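Long-range contacts in Ras-related protein Rab-7L1 (Homo sapiens, PDB 6HH2), which acts as a Rab-family small GTPase that regulates vesicle trafficking between endosomes, lysosomes and the trans-Golgi network, and recruits LRRK2 to the Golgi and stimulates its kinase activity: residues A[19-30]-A[62-72]; A[122-131]-A[151-161]. The protein carries 4 engineered substitutions. All coordinates share one frame; numbering follows the deposited sequence.

Interaction 1 (A[19-30]-A[62-72]); sequences AAVGKTSLVQRY and LQLWDIAGLER. Engineered in segment 62-72: L70 (natural residue Gln). With MG (magnesium ion), chain C; GDP (guanosine-5'-diphosphate), chain B.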
loop_
_atom_site.group_PDB
_atom_site.type_symbol
_atom_site.label_atom_id
_atom_site.label_comp_id
_atom_site.label_asym_id
_atom_site.label_seq_id
_atom_site.Cartn_x
_atom_site.Cartn_y
_atom_site.Cartn_z
ATOM N N ALA A 19 2.074 -10.712 -8.007
ATOM C CA ALA A 19 0.761 -11.285 -8.273
ATOM C C ALA A 19 0.316 -12.195 -7.133
ATOM O O ALA A 19 1.121 -12.923 -6.535
ATOM C CB ALA A 19 0.786 -12.073 -9.600
ATOM N N ALA A 20 -0.991 -12.157 -6.865
ATOM C CA ALA A 20 -1.704 -13.100 -5.999
ATOM C C ALA A 20 -1.424 -12.889 -4.522
ATOM O O ALA A 20 -1.662 -13.801 -3.733
ATOM C CB ALA A 20 -1.506 -14.585 -6.376
ATOM N N VAL A 21 -0.940 -11.714 -4.141
ATOM C CA VAL A 21 -0.729 -11.445 -2.724
ATOM C C VAL A 21 -1.916 -10.804 -2.041
ATOM O O VAL A 21 -1.901 -10.710 -0.794
ATOM C CB VAL A 21 0.536 -10.618 -2.463
ATOM C CG1 VAL A 21 1.790 -11.390 -3.033
ATOM C CG2 VAL A 21 0.434 -9.195 -2.986
ATOM N N GLY A 22 -2.902 -10.315 -2.774
ATOM C CA GLY A 22 -4.072 -9.660 -2.208
ATOM C C GLY A 22 -4.248 -8.170 -2.512
ATOM O O GLY A 22 -5.009 -7.497 -1.794
ATOM N N LYS A 23 -3.542 -7.616 -3.504
ATOM C CA LYS A 23 -3.581 -6.168 -3.710
ATOM C C LYS A 23 -4.958 -5.711 -4.178
ATOM O O LYS A 23 -5.483 -4.736 -3.646
ATOM C CB LYS A 23 -2.539 -5.766 -4.755
ATOM C CG LYS A 23 -1.126 -6.120 -4.300
ATOM C CD LYS A 23 -0.061 -5.613 -5.335
ATOM C CE LYS A 23 -0.284 -6.129 -6.775
ATOM N NZ LYS A 23 -0.265 -7.626 -6.811
ATOM N N THR A 24 -5.507 -6.307 -5.255
ATOM C CA THR A 24 -6.812 -5.876 -5.727
ATOM C C THR A 24 -7.858 -6.081 -4.649
ATOM O O THR A 24 -8.746 -5.235 -4.484
ATOM C CB THR A 24 -7.133 -6.596 -7.035
ATOM O OG1 THR A 24 -6.062 -6.332 -7.962
ATOM C CG2 THR A 24 -8.473 -6.091 -7.639
ATOM N N SER A 25 -7.745 -7.170 -3.893
ATOM C CA SER A 25 -8.692 -7.408 -2.810
ATOM C C SER A 25 -8.583 -6.308 -1.741
ATOM O O SER A 25 -9.606 -5.848 -1.229
ATOM C CB SER A 25 -8.426 -8.777 -2.175
ATOM O OG SER A 25 -8.671 -9.801 -3.122
ATOM N N LEU A 26 -7.341 -5.960 -1.444
ATOM C CA LEU A 26 -7.244 -4.775 -0.453
ATOM C C LEU A 26 -7.931 -3.404 -0.961
ATOM O O LEU A 26 -8.733 -2.712 -0.302
ATOM C CB LEU A 26 -5.770 -4.518 -0.118
ATOM C CG LEU A 26 -5.584 -3.456 0.954
ATOM C CD1 LEU A 26 -4.400 -3.898 1.906
ATOM C CD2 LEU A 26 -5.324 -2.167 0.380
ATOM N N VAL A 27 -7.655 -3.141 -2.255
ATOM C CA VAL A 27 -8.241 -1.905 -2.772
ATOM C C VAL A 27 -9.764 -2.009 -2.816
ATOM O O VAL A 27 -10.484 -1.060 -2.458
ATOM C CB VAL A 27 -7.654 -1.602 -4.156
ATOM C CG1 VAL A 27 -8.390 -0.415 -4.813
ATOM C CG2 VAL A 27 -6.154 -1.335 -4.035
ATOM N N GLN A 28 -10.289 -3.181 -3.234
ATOM C CA GLN A 28 -11.741 -3.342 -3.269
ATOM C C GLN A 28 -12.353 -3.221 -1.890
ATOM O O GLN A 28 -13.453 -2.680 -1.753
ATOM C CB GLN A 28 -12.081 -4.703 -3.866
ATOM C CG GLN A 28 -11.756 -4.757 -5.354
ATOM C CD GLN A 28 -11.903 -6.157 -5.938
ATOM O OE1 GLN A 28 -11.742 -7.168 -5.240
ATOM N NE2 GLN A 28 -12.236 -6.219 -7.209
ATOM N N ARG A 29 -11.647 -3.652 -0.844
ATOM C CA ARG A 29 -12.207 -3.571 0.493
ATOM C C ARG A 29 -12.077 -2.179 1.098
ATOM O O ARG A 29 -13.004 -1.685 1.782
ATOM C CB ARG A 29 -11.539 -4.609 1.382
ATOM C CG ARG A 29 -12.452 -4.935 2.562
ATOM C CD ARG A 29 -11.762 -5.737 3.589
ATOM N NE ARG A 29 -11.993 -7.181 3.531
ATOM C CZ ARG A 29 -13.097 -7.798 3.947
ATOM N NH1 ARG A 29 -14.146 -7.107 4.378
ATOM N NH2 ARG A 29 -13.166 -9.119 3.899
ATOM N N TYR A 30 -10.948 -1.545 0.873
ATOM C CA TYR A 30 -10.617 -0.282 1.546
ATOM C C TYR A 30 -11.057 0.975 0.786
ATOM O O TYR A 30 -11.302 2.025 1.417
ATOM C CB TYR A 30 -9.108 -0.224 1.823
ATOM C CG TYR A 30 -8.797 0.893 2.762
ATOM C CD1 TYR A 30 -9.137 0.788 4.119
ATOM C CD2 TYR A 30 -8.188 2.059 2.317
ATOM C CE1 TYR A 30 -8.911 1.866 5.000
ATOM C CE2 TYR A 30 -7.945 3.125 3.181
ATOM C CZ TYR A 30 -8.295 2.998 4.518
ATOM O OH TYR A 30 -8.096 4.032 5.391
ATOM N N LEU A 62 -7.782 9.747 -0.617
ATOM C CA LEU A 62 -6.726 8.816 -1.008
ATOM C C LEU A 62 -7.018 8.288 -2.405
ATOM O O LEU A 62 -8.135 7.848 -2.682
ATOM C CB LEU A 62 -6.687 7.600 -0.105
ATOM C CG LEU A 62 -6.573 7.841 1.371
ATOM C CD1 LEU A 62 -6.460 6.452 2.032
ATOM C CD2 LEU A 62 -5.353 8.710 1.636
ATOM N N GLN A 63 -6.027 8.331 -3.290
ATOM C CA GLN A 63 -6.025 7.578 -4.547
ATOM C C GLN A 63 -5.258 6.293 -4.308
ATOM O O GLN A 63 -4.065 6.320 -3.961
ATOM C CB GLN A 63 -5.325 8.365 -5.654
ATOM C CG GLN A 63 -5.977 9.685 -5.994
ATOM C CD GLN A 63 -5.255 10.409 -7.115
ATOM O OE1 GLN A 63 -4.173 9.956 -7.539
ATOM N NE2 GLN A 63 -5.810 11.513 -7.592
ATOM N N LEU A 64 -5.932 5.167 -4.451
ATOM C CA LEU A 64 -5.318 3.865 -4.248
ATOM C C LEU A 64 -4.955 3.294 -5.636
ATOM O O LEU A 64 -5.838 2.953 -6.433
ATOM C CB LEU A 64 -6.293 2.931 -3.530
ATOM C CG LEU A 64 -6.745 3.462 -2.167
ATOM C CD1 LEU A 64 -7.984 2.682 -1.699
ATOM C CD2 LEU A 64 -5.549 3.357 -1.175
ATOM N N TRP A 65 -3.646 3.182 -5.919
ATOM C CA TRP A 65 -3.153 2.804 -7.246
ATOM C C TRP A 65 -2.667 1.360 -7.181
ATOM O O TRP A 65 -1.650 1.079 -6.564
ATOM C CB TRP A 65 -2.018 3.731 -7.668
ATOM C CG TRP A 65 -2.439 5.065 -8.138
ATOM C CD1 TRP A 65 -3.027 6.085 -7.370
ATOM C CD2 TRP A 65 -2.301 5.567 -9.448
ATOM N NE1 TRP A 65 -3.219 7.203 -8.163
ATOM C CE2 TRP A 65 -2.797 6.913 -9.446
ATOM C CE3 TRP A 65 -1.761 5.034 -10.624
ATOM C CZ2 TRP A 65 -2.809 7.709 -10.593
ATOM C CZ3 TRP A 65 -1.757 5.829 -11.767
ATOM C CH2 TRP A 65 -2.280 7.165 -11.746
ATOM N N ASP A 66 -3.381 0.439 -7.830
ATOM C CA ASP A 66 -2.982 -0.985 -7.860
ATOM C C ASP A 66 -2.074 -1.217 -9.078
ATOM O O ASP A 66 -2.461 -0.933 -10.221
ATOM C CB ASP A 66 -4.298 -1.761 -8.015
ATOM C CG ASP A 66 -4.175 -3.267 -8.037
ATOM O OD1 ASP A 66 -3.103 -3.858 -8.176
ATOM O OD2 ASP A 66 -5.283 -3.850 -7.939
ATOM N N ILE A 67 -0.856 -1.743 -8.841
ATOM C CA ILE A 67 0.073 -1.927 -9.962
ATOM C C ILE A 67 -0.460 -2.917 -10.986
ATOM O O ILE A 67 -0.044 -2.877 -12.153
ATOM C CB ILE A 67 1.488 -2.280 -9.459
ATOM C CG1 ILE A 67 2.494 -2.318 -10.614
ATOM C CG2 ILE A 67 1.503 -3.593 -8.695
ATOM C CD1 ILE A 67 3.834 -1.899 -10.160
ATOM N N ALA A 68 -1.364 -3.812 -10.575
ATOM C CA ALA A 68 -2.231 -4.579 -11.498
ATOM C C ALA A 68 -1.499 -5.216 -12.665
ATOM O O ALA A 68 -0.641 -6.080 -12.451
ATOM C CB ALA A 68 -3.424 -3.727 -11.901
ATOM N N GLY A 69 -1.804 -4.803 -13.911
ATOM C CA GLY A 69 -1.311 -5.510 -15.097
ATOM C C GLY A 69 0.208 -5.646 -15.200
ATOM O O GLY A 69 0.693 -6.548 -15.888
ATOM N N LEU A 70 0.984 -4.785 -14.552
ATOM C CA LEU A 70 2.462 -4.915 -14.642
ATOM C C LEU A 70 3.088 -5.453 -13.349
ATOM O O LEU A 70 4.295 -5.402 -13.220
ATOM C CB LEU A 70 3.052 -3.556 -15.005
ATOM C CG LEU A 70 2.737 -3.052 -16.407
ATOM C CD1 LEU A 70 3.273 -1.656 -16.615
ATOM C CD2 LEU A 70 3.266 -3.990 -17.466
ATOM N N GLU A 71 2.295 -6.079 -12.494
ATOM C CA GLU A 71 2.789 -6.539 -11.203
ATOM C C GLU A 71 3.870 -7.597 -11.324
ATOM O O GLU A 71 4.726 -7.695 -10.436
ATOM C CB GLU A 71 1.623 -7.032 -10.331
ATOM C CG GLU A 71 0.867 -8.222 -10.936
ATOM C CD GLU A 71 -0.590 -8.272 -10.523
ATOM O OE1 GLU A 71 -0.943 -7.741 -9.424
ATOM O OE2 GLU A 71 -1.400 -8.899 -11.228
ATOM N N ARG A 72 3.865 -8.411 -12.371
ATOM C CA ARG A 72 4.867 -9.466 -12.437
ATOM C C ARG A 72 6.238 -8.955 -12.859
ATOM O O ARG A 72 7.200 -9.720 -12.813
ATOM C CB ARG A 72 4.418 -10.599 -13.380
ATOM C CG ARG A 72 3.230 -11.396 -12.850
ATOM C CD ARG A 72 2.976 -12.696 -13.682
ATOM N NE ARG A 72 1.907 -13.466 -13.040
ATOM C CZ ARG A 72 2.116 -14.418 -12.121
ATOM N NH1 ARG A 72 3.347 -14.735 -11.760
ATOM N NH2 ARG A 72 1.096 -15.070 -11.574
HETATM MG MG MG C . -4.887 -7.832 -8.800
HETATM P PB GDP B . -3.473 -9.612 -6.494
HETATM O O1B GDP B . -2.330 -9.178 -5.656
HETATM O O2B GDP B . -3.098 -10.526 -7.613
HETATM O O3B GDP B . -4.363 -8.470 -6.943
HETATM O O3A GDP B . -4.347 -10.569 -5.488
HETATM P PA GDP B . -5.928 -10.711 -5.372
HETATM O O1A GDP B . -6.537 -9.577 -4.586
HETATM O O2A GDP B . -6.490 -10.975 -6.762
HETATM O "O5'" GDP B . -6.074 -12.027 -4.488
HETATM C "C5'" GDP B . -5.589 -13.283 -4.941
HETATM C "C4'" GDP B . -6.329 -14.401 -4.213
HETATM O "O4'" GDP B . -5.952 -14.345 -2.797
HETATM C "C3'" GDP B . -7.824 -14.162 -4.244
HETATM O "O3'" GDP B . -8.419 -15.468 -4.330
HETATM C "C2'" GDP B . -8.127 -13.533 -2.899
HETATM O "O2'" GDP B . -9.446 -13.861 -2.483
HETATM C "C1'" GDP B . -7.117 -14.233 -2.033
HETATM N N9 GDP B . -6.770 -13.446 -0.844
HETATM C C8 GDP B . -6.501 -12.109 -0.813
HETATM N N7 GDP B . -6.184 -11.721 0.465
HETATM C C5 GDP B . -6.249 -12.839 1.227
HETATM C C6 GDP B . -6.053 -13.144 2.642
HETATM O O6 GDP B . -5.769 -12.250 3.461
HETATM N N1 GDP B . -6.203 -14.425 3.000
HETATM C C2 GDP B . -6.551 -15.440 2.193
HETATM N N2 GDP B . -6.719 -16.730 2.683
HETATM N N3 GDP B . -6.784 -15.207 0.879
HETATM C C4 GDP B . -6.635 -13.954 0.398
HETATM O O HOH W 1 -3.291 -6.485 -8.840
HETATM O O HOH W 2 -3.640 -9.227 -9.815
HETATM O O HOH W 3 -6.407 -9.169 -8.792
HETATM O O HOH W 4 -5.534 -7.202 -10.704
#

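Interaction 2 (A[122-131]-A[151-161]); sequences PALLLANKSD and FTGWTETSVKE. Engineered in segment 122-131: A123 (natural residue Cys), S130 (natural residue Cys). With GDP (guanosine-5'-diphosphate), chain B.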
loop_
_atom_site.group_PDB
_atom_site.type_symbol
_atom_site.label_atom_id
_atom_site.label_comp_id
_atom_site.label_asym_id
_atom_site.label_seq_id
_atom_site.Cartn_x
_atom_site.Cartn_y
_atom_site.Cartn_z
ATOM N N PRO A 122 7.229 7.091 2.776
ATOM C CA PRO A 122 6.899 5.992 3.708
ATOM C C PRO A 122 6.470 4.720 2.984
ATOM O O PRO A 122 5.750 4.750 1.981
ATOM C CB PRO A 122 5.703 6.541 4.512
ATOM C CG PRO A 122 5.678 7.952 4.278
ATOM C CD PRO A 122 6.362 8.260 2.983
ATOM N N ALA A 123 6.883 3.573 3.532
ATOM C CA ALA A 123 6.628 2.267 2.947
ATOM C C ALA A 123 6.188 1.319 4.051
ATOM O O ALA A 123 6.924 1.126 5.044
ATOM C CB ALA A 123 7.876 1.723 2.263
ATOM N N LEU A 124 4.949 0.818 3.935
ATOM C CA LEU A 124 4.325 -0.065 4.919
ATOM C C LEU A 124 4.308 -1.467 4.331
ATOM O O LEU A 124 3.771 -1.675 3.234
ATOM C CB LEU A 124 2.902 0.418 5.186
ATOM C CG LEU A 124 2.092 -0.535 6.030
ATOM C CD1 LEU A 124 2.738 -0.767 7.456
ATOM C CD2 LEU A 124 0.680 0.037 6.168
ATOM N N LEU A 125 4.984 -2.402 4.975
ATOM C CA LEU A 125 5.044 -3.789 4.534
ATOM C C LEU A 125 3.886 -4.577 5.159
ATOM O O LEU A 125 3.771 -4.607 6.387
ATOM C CB LEU A 125 6.397 -4.356 4.930
ATOM C CG LEU A 125 6.644 -5.835 4.563
ATOM C CD1 LEU A 125 6.780 -6.004 3.036
ATOM C CD2 LEU A 125 7.953 -6.357 5.255
ATOM N N LEU A 126 3.014 -5.160 4.323
ATOM C CA LEU A 126 1.885 -5.944 4.807
ATOM C C LEU A 126 2.138 -7.430 4.555
ATOM O O LEU A 126 2.243 -7.866 3.392
ATOM C CB LEU A 126 0.572 -5.533 4.154
ATOM C CG LEU A 126 0.128 -4.081 4.377
ATOM C CD1 LEU A 126 -1.282 -3.944 3.874
ATOM C CD2 LEU A 126 0.134 -3.705 5.857
ATOM N N ALA A 127 2.222 -8.187 5.641
ATOM C CA ALA A 127 2.350 -9.647 5.607
ATOM C C ALA A 127 0.926 -10.171 5.533
ATOM O O ALA A 127 0.285 -10.459 6.565
ATOM C CB ALA A 127 3.068 -10.102 6.886
ATOM N N ASN A 128 0.442 -10.294 4.304
ATOM C CA ASN A 128 -0.973 -10.607 4.089
ATOM C C ASN A 128 -1.206 -12.116 4.062
ATOM O O ASN A 128 -0.272 -12.913 3.954
ATOM C CB ASN A 128 -1.507 -9.921 2.804
ATOM C CG ASN A 128 -3.029 -9.969 2.728
ATOM O OD1 ASN A 128 -3.705 -9.719 3.716
ATOM N ND2 ASN A 128 -3.569 -10.319 1.546
ATOM N N LYS A 129 -2.493 -12.494 4.118
ATOM C CA LYS A 129 -2.949 -13.891 4.227
ATOM C C LYS A 129 -2.521 -14.525 5.550
ATOM O O LYS A 129 -2.257 -15.730 5.615
ATOM C CB LYS A 129 -2.549 -14.769 3.025
ATOM C CG LYS A 129 -2.803 -14.128 1.637
ATOM C CD LYS A 129 -2.940 -15.207 0.592
ATOM C CE LYS A 129 -3.023 -14.510 -0.757
ATOM N NZ LYS A 129 -3.230 -15.584 -1.845
ATOM N N SER A 130 -2.439 -13.703 6.616
ATOM C CA SER A 130 -2.030 -14.189 7.930
ATOM C C SER A 130 -2.945 -15.279 8.460
ATOM O O SER A 130 -2.527 -16.029 9.345
ATOM C CB SER A 130 -2.018 -13.010 8.927
ATOM O OG SER A 130 -3.358 -12.556 9.172
ATOM N N ASP A 131 -4.177 -15.366 7.939
ATOM C CA ASP A 131 -5.138 -16.395 8.326
ATOM C C ASP A 131 -4.745 -17.790 7.848
ATOM O O ASP A 131 -5.304 -18.771 8.337
ATOM C CB ASP A 131 -6.510 -16.058 7.719
ATOM C CG ASP A 131 -6.472 -15.886 6.199
ATOM O OD1 ASP A 131 -5.979 -14.827 5.763
ATOM O OD2 ASP A 131 -7.000 -16.796 5.505
ATOM N N PHE A 151 11.998 -0.117 5.645
ATOM C CA PHE A 151 10.565 0.125 5.677
ATOM C C PHE A 151 10.197 0.988 6.870
ATOM O O PHE A 151 10.879 0.976 7.911
ATOM C CB PHE A 151 9.801 -1.186 5.797
ATOM C CG PHE A 151 9.748 -1.963 4.506
ATOM C CD1 PHE A 151 10.756 -2.856 4.175
ATOM C CD2 PHE A 151 8.647 -1.797 3.687
ATOM C CE1 PHE A 151 10.696 -3.576 2.942
ATOM C CE2 PHE A 151 8.594 -2.505 2.431
ATOM C CZ PHE A 151 9.596 -3.394 2.123
ATOM N N THR A 152 9.102 1.752 6.722
ATOM C CA THR A 152 8.608 2.519 7.860
ATOM C C THR A 152 8.109 1.576 8.921
ATOM O O THR A 152 8.319 1.823 10.114
ATOM C CB THR A 152 7.477 3.456 7.410
ATOM O OG1 THR A 152 7.986 4.222 6.281
ATOM C CG2 THR A 152 7.098 4.434 8.532
ATOM N N GLY A 153 7.481 0.487 8.539
ATOM C CA GLY A 153 7.088 -0.542 9.492
ATOM C C GLY A 153 6.415 -1.665 8.752
ATOM O O GLY A 153 6.295 -1.635 7.511
ATOM N N TRP A 154 5.906 -2.625 9.520
ATOM C CA TRP A 154 5.254 -3.802 8.970
ATOM C C TRP A 154 4.180 -4.285 9.934
ATOM O O TRP A 154 4.270 -4.041 11.154
ATOM C CB TRP A 154 6.267 -4.936 8.675
ATOM C CG TRP A 154 6.750 -5.631 9.954
ATOM C CD1 TRP A 154 7.770 -5.246 10.759
ATOM C CD2 TRP A 154 6.204 -6.828 10.524
ATOM N NE1 TRP A 154 7.923 -6.168 11.821
ATOM C CE2 TRP A 154 6.966 -7.151 11.659
ATOM C CE3 TRP A 154 5.167 -7.693 10.129
ATOM C CZ2 TRP A 154 6.679 -8.301 12.457
ATOM C CZ3 TRP A 154 4.908 -8.827 10.883
ATOM C CH2 TRP A 154 5.645 -9.112 12.033
ATOM N N THR A 155 3.168 -4.966 9.364
ATOM C CA THR A 155 2.211 -5.683 10.181
ATOM C C THR A 155 1.613 -6.825 9.395
ATOM O O THR A 155 1.644 -6.855 8.169
ATOM C CB THR A 155 1.104 -4.737 10.690
ATOM O OG1 THR A 155 0.230 -5.423 11.615
ATOM C CG2 THR A 155 0.265 -4.166 9.579
ATOM N N GLU A 156 1.079 -7.791 10.121
ATOM C CA GLU A 156 0.344 -8.876 9.500
ATOM C C GLU A 156 -1.077 -8.417 9.250
ATOM O O GLU A 156 -1.629 -7.615 10.000
ATOM C CB GLU A 156 0.357 -10.118 10.385
ATOM C CG GLU A 156 -0.413 -9.972 11.666
ATOM C CD GLU A 156 -0.538 -11.264 12.465
ATOM O OE1 GLU A 156 0.378 -12.090 12.415
ATOM O OE2 GLU A 156 -1.523 -11.394 13.235
ATOM N N THR A 157 -1.660 -8.903 8.146
ATOM C CA THR A 157 -3.026 -8.539 7.796
ATOM C C THR A 157 -3.699 -9.755 7.179
ATOM O O THR A 157 -3.028 -10.705 6.738
ATOM C CB THR A 157 -3.079 -7.449 6.709
ATOM O OG1 THR A 157 -2.421 -7.914 5.501
ATOM C CG2 THR A 157 -2.392 -6.189 7.181
ATOM N N SER A 158 -5.031 -9.773 7.260
ATOM C CA SER A 158 -5.828 -10.686 6.452
ATOM C C SER A 158 -6.872 -9.851 5.736
ATOM O O SER A 158 -7.856 -9.425 6.351
ATOM C CB SER A 158 -6.443 -11.803 7.302
ATOM O OG SER A 158 -7.336 -12.597 6.502
ATOM N N VAL A 159 -6.717 -9.650 4.404
ATOM C CA VAL A 159 -7.781 -8.961 3.689
ATOM C C VAL A 159 -9.042 -9.806 3.734
ATOM O O VAL A 159 -10.162 -9.293 3.892
ATOM C CB VAL A 159 -7.335 -8.726 2.216
ATOM C CG1 VAL A 159 -8.479 -8.087 1.438
ATOM C CG2 VAL A 159 -6.123 -7.779 2.199
ATOM N N LYS A 160 -8.873 -11.133 3.656
ATOM C CA LYS A 160 -10.013 -12.050 3.667
ATOM C C LYS A 160 -10.864 -11.905 4.922
ATOM O O LYS A 160 -12.097 -11.862 4.835
ATOM C CB LYS A 160 -9.528 -13.487 3.513
ATOM C CG LYS A 160 -10.629 -14.527 3.688
ATOM C CD LYS A 160 -10.143 -15.919 3.321
ATOM C CE LYS A 160 -11.096 -16.989 3.831
ATOM N NZ LYS A 160 -10.533 -18.362 3.629
ATOM N N GLU A 161 -10.233 -11.848 6.093
ATOM C CA GLU A 161 -10.964 -11.732 7.356
ATOM C C GLU A 161 -11.066 -10.291 7.832
ATOM O O GLU A 161 -11.553 -10.050 8.952
ATOM C CB GLU A 161 -10.242 -12.526 8.439
ATOM C CG GLU A 161 -10.099 -14.011 8.171
ATOM C CD GLU A 161 -9.338 -14.708 9.306
ATOM O OE1 GLU A 161 -8.564 -14.032 10.067
ATOM O OE2 GLU A 161 -9.543 -15.937 9.470
HETATM P PB GDP B . -3.473 -9.612 -6.494
HETATM O O1B GDP B . -2.330 -9.178 -5.656
HETATM O O2B GDP B . -3.098 -10.526 -7.613
HETATM O O3B GDP B . -4.363 -8.470 -6.943
HETATM O O3A GDP B . -4.347 -10.569 -5.488
HETATM P PA GDP B . -5.928 -10.711 -5.372
HETATM O O1A GDP B . -6.537 -9.577 -4.586
HETATM O O2A GDP B . -6.490 -10.975 -6.762
HETATM O "O5'" GDP B . -6.074 -12.027 -4.488
HETATM C "C5'" GDP B . -5.589 -13.283 -4.941
HETATM C "C4'" GDP B . -6.329 -14.401 -4.213
HETATM O "O4'" GDP B . -5.952 -14.345 -2.797
HETATM C "C3'" GDP B . -7.824 -14.162 -4.244
HETATM O "O3'" GDP B . -8.419 -15.468 -4.330
HETATM C "C2'" GDP B . -8.127 -13.533 -2.899
HETATM O "O2'" GDP B . -9.446 -13.861 -2.483
HETATM C "C1'" GDP B . -7.117 -14.233 -2.033
HETATM N N9 GDP B . -6.770 -13.446 -0.844
HETATM C C8 GDP B . -6.501 -12.109 -0.813
HETATM N N7 GDP B . -6.184 -11.721 0.465
HETATM C C5 GDP B . -6.249 -12.839 1.227
HETATM C C6 GDP B . -6.053 -13.144 2.642
HETATM O O6 GDP B . -5.769 -12.250 3.461
HETATM N N1 GDP B . -6.203 -14.425 3.000
HETATM C C2 GDP B . -6.551 -15.440 2.193
HETATM N N2 GDP B . -6.719 -16.730 2.683
HETATM N N3 GDP B . -6.784 -15.207 0.879
HETATM C C4 GDP B . -6.635 -13.954 0.398
HETATM O O HOH W 5 -8.478 -18.874 6.055
#

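Interaction 1 (A[19-30]-A[62-72])
The Y30 ring meets the strand with its edge: L62 CD1 lies in the ring plane, 3.8 Å from CE2, and L64 CD1 approaches CD2 at the same edge. At the opposite end of the contact, the R72 guanidinium has A19 CB over one face, offset toward the rim. Between these ends, helix 23-30 runs nearly antiparallel to strand 62-66, and V27 CG1 packs on L64 CB. Nearer the nucleotide, T24 OG1 binds magnesium at 2.1 Å and gives a 2.6 Å hydrogen bond to the syn lone pair of D66 OD2, the two side chains crossing at about a right angle. With CG anti to the backbone N (chi1 -178°), D66 reaches T24 while OD1 accepts from A68 N in an Asx turn and from a magnesium-bound water. K23 bends at chi3 and chi4, bringing NZ within 2.7 Å of E71 OE1 in a salt bridge and 2.8 Å of GDP O1B. K23 NZ meets E71 OE1 on its anti side, 29° out of the carboxylate plane, and OE1 also accepts from the water shared with D66. GDP O3B and four waters complete the octahedral shell, so D66 and E71 act from the second shell. Here the end of the P-loop meets the small-GTPase DxxG motif (66-69), E71 lying just beyond: the carboxylates probably orient T24 and the metal waters, and K23 probably offsets the charge of E71 and the beta-phosphate.

Interaction 2 (A[122-131]-A[151-161])
D131 OD1 takes a 2.7 Å hydrogen bond from S158 OG, which arrives from above the carboxylate plane, and a nearly straight one (170°) from guanine N1; OD2 accepts from N2 of the base at 2.8 Å. S158 OG accepts from E161 N in an ST motif, consistent with the serine positioning the aspartate that reads guanine. N128 OD1 is gripped twice: V159 N lies in the carbonyl plane on a lone pair, while T157 OG1, 2.8 Å away, is tilted from that plane. A chi1 of -167° swings the N128 amide away from its backbone N, towards the T157 hydroxyl and the V159 amide. T157 O accepts from the backbone N of S130, an engineered residue. These are the NKxD and SAK-type elements of a small GTPase, with V159 in the middle of the latter. Further back, strands 123-128 and 153-156 pair in parallel, from L125 N to G153 O (3.0 Å) through T157 N to A127 O. T152 OG1 closes the far end on the N of A123, also engineered. L125 CB sits over the F151 ring, 4.0 Å from its centroid, and L126 CD2 touches the methyls of T155 and T157. Strand 153-156 is outermost; helix 139-148 packs on the L125 and W154 face, helix 165-178 on the T155 side, and strand 86-92 flanks 123-128 on its other edge.

Interaction 1 closes before interaction 2 opens along the chain, and their centres lie about 13 Å apart. Both involve strands of the six-stranded mixed sheet of the Ras-type fold, interaction 1 packing helix 23-30 on strand 58-66 and interaction 2 pairing two strands within it: 58-66 lies on one side of strand 8-17, whereas 86-92, 123-128 and 153-156 follow on the other. GDP spans the two, its phosphates and magnesium held at interaction 1 and its guanine at interaction 2. Direct bonds also join them, with V21 O to N128 ND2 at 2.9 Å and R29 NE to V159 O at 2.8 Å. Phosphate binding and base recognition are thus adjoining halves of one nucleotide pocket.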